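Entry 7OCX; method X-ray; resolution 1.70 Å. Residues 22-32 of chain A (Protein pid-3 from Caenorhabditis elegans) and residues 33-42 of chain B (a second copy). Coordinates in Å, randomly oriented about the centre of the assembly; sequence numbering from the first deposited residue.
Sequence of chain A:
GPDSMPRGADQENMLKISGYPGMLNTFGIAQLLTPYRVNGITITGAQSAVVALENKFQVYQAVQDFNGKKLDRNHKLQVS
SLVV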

# COMPACT_ATOMS: atom_id res chain seq x y z
N GLY A 22 -5.42 6.92 -14.99
CA GLY A 22 -4.30 6.98 -15.91
C GLY A 22 -3.11 7.73 -15.37
O GLY A 22 -2.01 7.61 -15.91
N MET A 23 -3.30 8.54 -14.33
CA MET A 23 -2.18 9.30 -13.78
C MET A 23 -1.23 8.44 -12.97
O MET A 23 -0.16 8.94 -12.60
N LEU A 24 -1.57 7.20 -12.65
CA LEU A 24 -0.70 6.43 -11.77
C LEU A 24 0.63 6.10 -12.45
O LEU A 24 0.67 5.81 -13.65
N ASN A 25 1.72 6.11 -11.68
CA ASN A 25 3.01 5.56 -12.09
C ASN A 25 3.14 4.14 -11.53
O ASN A 25 2.21 3.61 -10.93
N THR A 26 4.31 3.51 -11.73
CA THR A 26 4.40 2.12 -11.29
C THR A 26 4.32 1.99 -9.78
O THR A 26 3.77 1.01 -9.28
N PHE A 27 4.81 2.97 -9.02
CA PHE A 27 4.63 2.86 -7.59
C PHE A 27 3.16 2.93 -7.20
O PHE A 27 2.73 2.23 -6.28
N GLY A 28 2.38 3.75 -7.89
CA GLY A 28 0.96 3.81 -7.59
C GLY A 28 0.23 2.53 -7.91
O GLY A 28 -0.71 2.15 -7.20
N ILE A 29 0.63 1.83 -8.98
CA ILE A 29 0.03 0.54 -9.31
C ILE A 29 0.36 -0.47 -8.23
O ILE A 29 -0.50 -1.21 -7.76
N ALA A 30 1.60 -0.45 -7.74
CA ALA A 30 1.96 -1.32 -6.63
C ALA A 30 1.14 -1.00 -5.39
O ALA A 30 0.76 -1.91 -4.64
N GLN A 31 0.85 0.27 -5.17
CA GLN A 31 0.03 0.64 -4.02
C GLN A 31 -1.37 0.04 -4.11
O GLN A 31 -1.97 -0.26 -3.07
N LEU A 32 -1.89 -0.15 -5.32
CA LEU A 32 -3.20 -0.78 -5.47
C LEU A 32 -3.22 -2.20 -4.96
O LEU A 32 -4.28 -2.72 -4.58
N LEU B 33 3.47 3.63 2.11
CA LEU B 33 3.09 5.03 2.02
C LEU B 33 1.78 5.27 1.29
O LEU B 33 1.44 6.44 1.04
N THR B 34 1.06 4.22 0.94
CA THR B 34 -0.28 4.36 0.38
C THR B 34 -1.10 5.30 1.25
O THR B 34 -1.14 5.12 2.48
N PRO B 35 -1.81 6.28 0.66
CA PRO B 35 -2.05 6.49 -0.78
C PRO B 35 -1.19 7.57 -1.45
O PRO B 35 -1.50 7.96 -2.56
N TYR B 36 -0.15 8.07 -0.78
CA TYR B 36 0.60 9.22 -1.28
C TYR B 36 1.39 8.87 -2.53
O TYR B 36 1.82 7.72 -2.74
N ARG B 37 1.55 9.87 -3.41
CA ARG B 37 2.20 9.64 -4.68
C ARG B 37 3.71 9.62 -4.50
O ARG B 37 4.31 10.61 -4.07
N VAL B 38 4.31 8.50 -4.87
CA VAL B 38 5.75 8.26 -4.78
C VAL B 38 6.33 8.38 -6.18
O VAL B 38 5.93 7.66 -7.09
N ASN B 39 7.32 9.26 -6.34
CA ASN B 39 7.99 9.45 -7.61
C ASN B 39 9.39 8.87 -7.65
O ASN B 39 9.97 8.75 -8.74
N GLY B 40 9.96 8.52 -6.52
CA GLY B 40 11.28 7.94 -6.55
C GLY B 40 11.66 7.43 -5.18
O GLY B 40 11.21 7.97 -4.18
N ILE B 41 12.46 6.38 -5.13
CA ILE B 41 12.91 5.84 -3.86
C ILE B 41 14.38 5.49 -3.99
O ILE B 41 14.78 4.80 -4.93
N THR B 42 15.18 5.94 -3.02
CA THR B 42 16.58 5.56 -2.90
C THR B 42 16.76 4.77 -1.61
O THR B 42 16.61 5.31 -0.51

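The contact joins the start of a helix in chain A to a loop and the strand that follows it in chain B, the helix crossing the strand 38-42 at 102° with 8.1 Å between axes. Three residues, N25(A), F27(A) and Q31(A), aim their CA-to-CB bonds toward chain B and carry most of the chain A side.

Before the helix, M23(A) (chi1 p) contributes its backbone rather than its side chain. Its O accepts a hydrogen bond from R37(B) NH1 at 2.8 Å. R37(B) leaves its backbone sideways, but a fully extended t, t, t chain with chi4 near 99° brings the guanidinium across to chain A. There the M23(A) carbonyl lies at the edge of the group, near its plane. L24(A), in m, t, turns its CB away; its backbone passes the guanidinium, CA lying 4.1 Å from R37(B) NH1.

N25(A), with chi1 p, does two jobs with one amide. Its OD1 caps the helix, accepting from G28(A) N at 2.9 Å, while its ND2 reaches across to donate to V38(B) O at 2.8 Å. One amide therefore serves the helix end through OD1 and the strand backbone through ND2. ND2 also lies over one face of the R37(B) guanidinium, a packing of two donors rather than a bond. R37(B) is steadied from its own chain, NE donating to N39(B) OD1 at 2.9 Å. Water 2 links N25(A) to N39(B), accepting from N25(A) ND2 at 3.0 Å and donating to N39(B) OD1 at 3.2 Å.

F27(A), chi1 m, supplies the apolar centre. V38(B), in t, places CG1 over one face of the ring, 4.1 Å from its centroid, and I41(B), in m, t, brings CD1 to 3.8 Å from F27(A) CE1. V38(B) and I41(B) both point toward the helix. G40(B) lies between them in sequence, its N 4.0 Å from F27(A) CE2.

One helical turn on, Q31(A) gives up the largest area of any residue here. Its m, t rotamer reaches across to chain B, and NE2 donates to Y36(B) O at 2.9 Å with a nearly straight angle of 165°. The aliphatic part is used too: CG sits 3.2 Å from T34(B) OG1, whose chi1 is m. Water 1 accepts from V38(B) N at 2.9 Å and lies within reach of both chain A amide oxygens, 3.2 Å from N25(A) OD1 and 3.4 Å from Q31(A) OE1.

The rule is economical: two side-chain amides bracket an aromatic ring in sequence, each donating to a chain B backbone carbonyl, one in the strand and one in the loop before it, while the ring packs against V38(B) and I41(B).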

# COMPACT_ATOMS: atom_id res chain seq x y z
CB MET A 23 -2.74 10.42 -12.91
CG MET A 23 -3.61 9.86 -11.78
SD MET A 23 -4.25 11.02 -10.57
CE MET A 23 -4.33 9.96 -9.10
CB LEU A 24 -1.35 5.12 -11.37
CG LEU A 24 -2.60 5.17 -10.51
CD1 LEU A 24 -3.00 3.78 -10.02
CD2 LEU A 24 -2.40 6.03 -9.32
CB ASN A 25 4.16 6.48 -11.65
CG ASN A 25 4.26 6.67 -10.14
OD1 ASN A 25 3.73 5.91 -9.34
ND2 ASN A 25 4.99 7.71 -9.76
CB THR A 26 5.68 1.45 -11.80
OG1 THR A 26 6.82 2.20 -11.38
CG2 THR A 26 5.67 1.34 -13.32
CB PHE A 27 5.38 3.97 -6.90
CG PHE A 27 6.86 3.86 -6.99
CD1 PHE A 27 7.54 2.78 -6.43
CD2 PHE A 27 7.59 4.87 -7.57
CE1 PHE A 27 8.94 2.74 -6.46
CE2 PHE A 27 8.97 4.82 -7.61
CZ PHE A 27 9.64 3.76 -7.07
CB ILE A 29 0.52 0.08 -10.69
CG1 ILE A 29 0.03 1.06 -11.77
CG2 ILE A 29 0.01 -1.33 -11.03
CD1 ILE A 29 0.79 0.97 -13.10
CB ALA A 30 3.45 -1.21 -6.35
CB GLN A 31 0.02 2.17 -3.91
CG GLN A 31 1.28 2.73 -3.30
CD GLN A 31 1.35 4.24 -3.38
OE1 GLN A 31 0.74 4.85 -4.26
NE2 GLN A 31 2.01 4.86 -2.41
CB LEU A 32 -3.64 -0.82 -6.91
CG LEU A 32 -3.80 0.49 -7.66
CD1 LEU A 32 -4.00 0.14 -9.12
CD2 LEU A 32 -4.92 1.28 -7.09
CB LEU B 33 4.21 5.82 1.32
CG LEU B 33 5.53 5.81 2.07
CD1 LEU B 33 6.69 6.32 1.20
CD2 LEU B 33 5.49 6.67 3.36
CB THR B 34 -0.98 3.01 0.31
OG1 THR B 34 -0.15 2.15 -0.45
CG2 THR B 34 -2.35 3.12 -0.35
CB PRO B 35 -3.52 6.92 -0.80
CG PRO B 35 -3.64 7.77 0.44
CD PRO B 35 -2.69 7.14 1.47
CB TYR B 36 1.51 9.79 -0.18
CG TYR B 36 0.67 10.20 1.00
CD1 TYR B 36 -0.13 11.34 0.93
CD2 TYR B 36 0.61 9.43 2.16
CE1 TYR B 36 -0.95 11.71 1.96
CE2 TYR B 36 -0.21 9.80 3.20
CZ TYR B 36 -0.99 10.94 3.09
OH TYR B 36 -1.82 11.32 4.12
CB ARG B 37 1.84 10.68 -5.74
CG ARG B 37 2.61 10.40 -7.04
CD ARG B 37 2.22 11.28 -8.19
NE ARG B 37 3.02 11.06 -9.39
CZ ARG B 37 2.65 10.32 -10.43
NH1 ARG B 37 1.53 9.63 -10.43
NH2 ARG B 37 3.43 10.29 -11.51
CB VAL B 38 6.05 6.87 -4.20
CG1 VAL B 38 7.55 6.64 -4.18
CG2 VAL B 38 5.44 6.70 -2.84
CB ASN B 39 8.07 10.93 -7.93
CG ASN B 39 6.74 11.50 -8.25
OD1 ASN B 39 5.90 10.84 -8.88
ND2 ASN B 39 6.50 12.73 -7.82
CB ILE B 41 12.12 4.59 -3.42
CG1 ILE B 41 10.64 4.91 -3.29
CG2 ILE B 41 12.72 4.06 -2.13
CD1 ILE B 41 9.76 3.71 -2.92
CB THR B 42 17.48 6.79 -2.91
OG1 THR B 42 17.30 7.51 -4.13
CG2 THR B 42 18.93 6.38 -2.79
O HOH W 1 2.72 6.56 -6.42
O HOH W 2 6.51 9.39 -11.68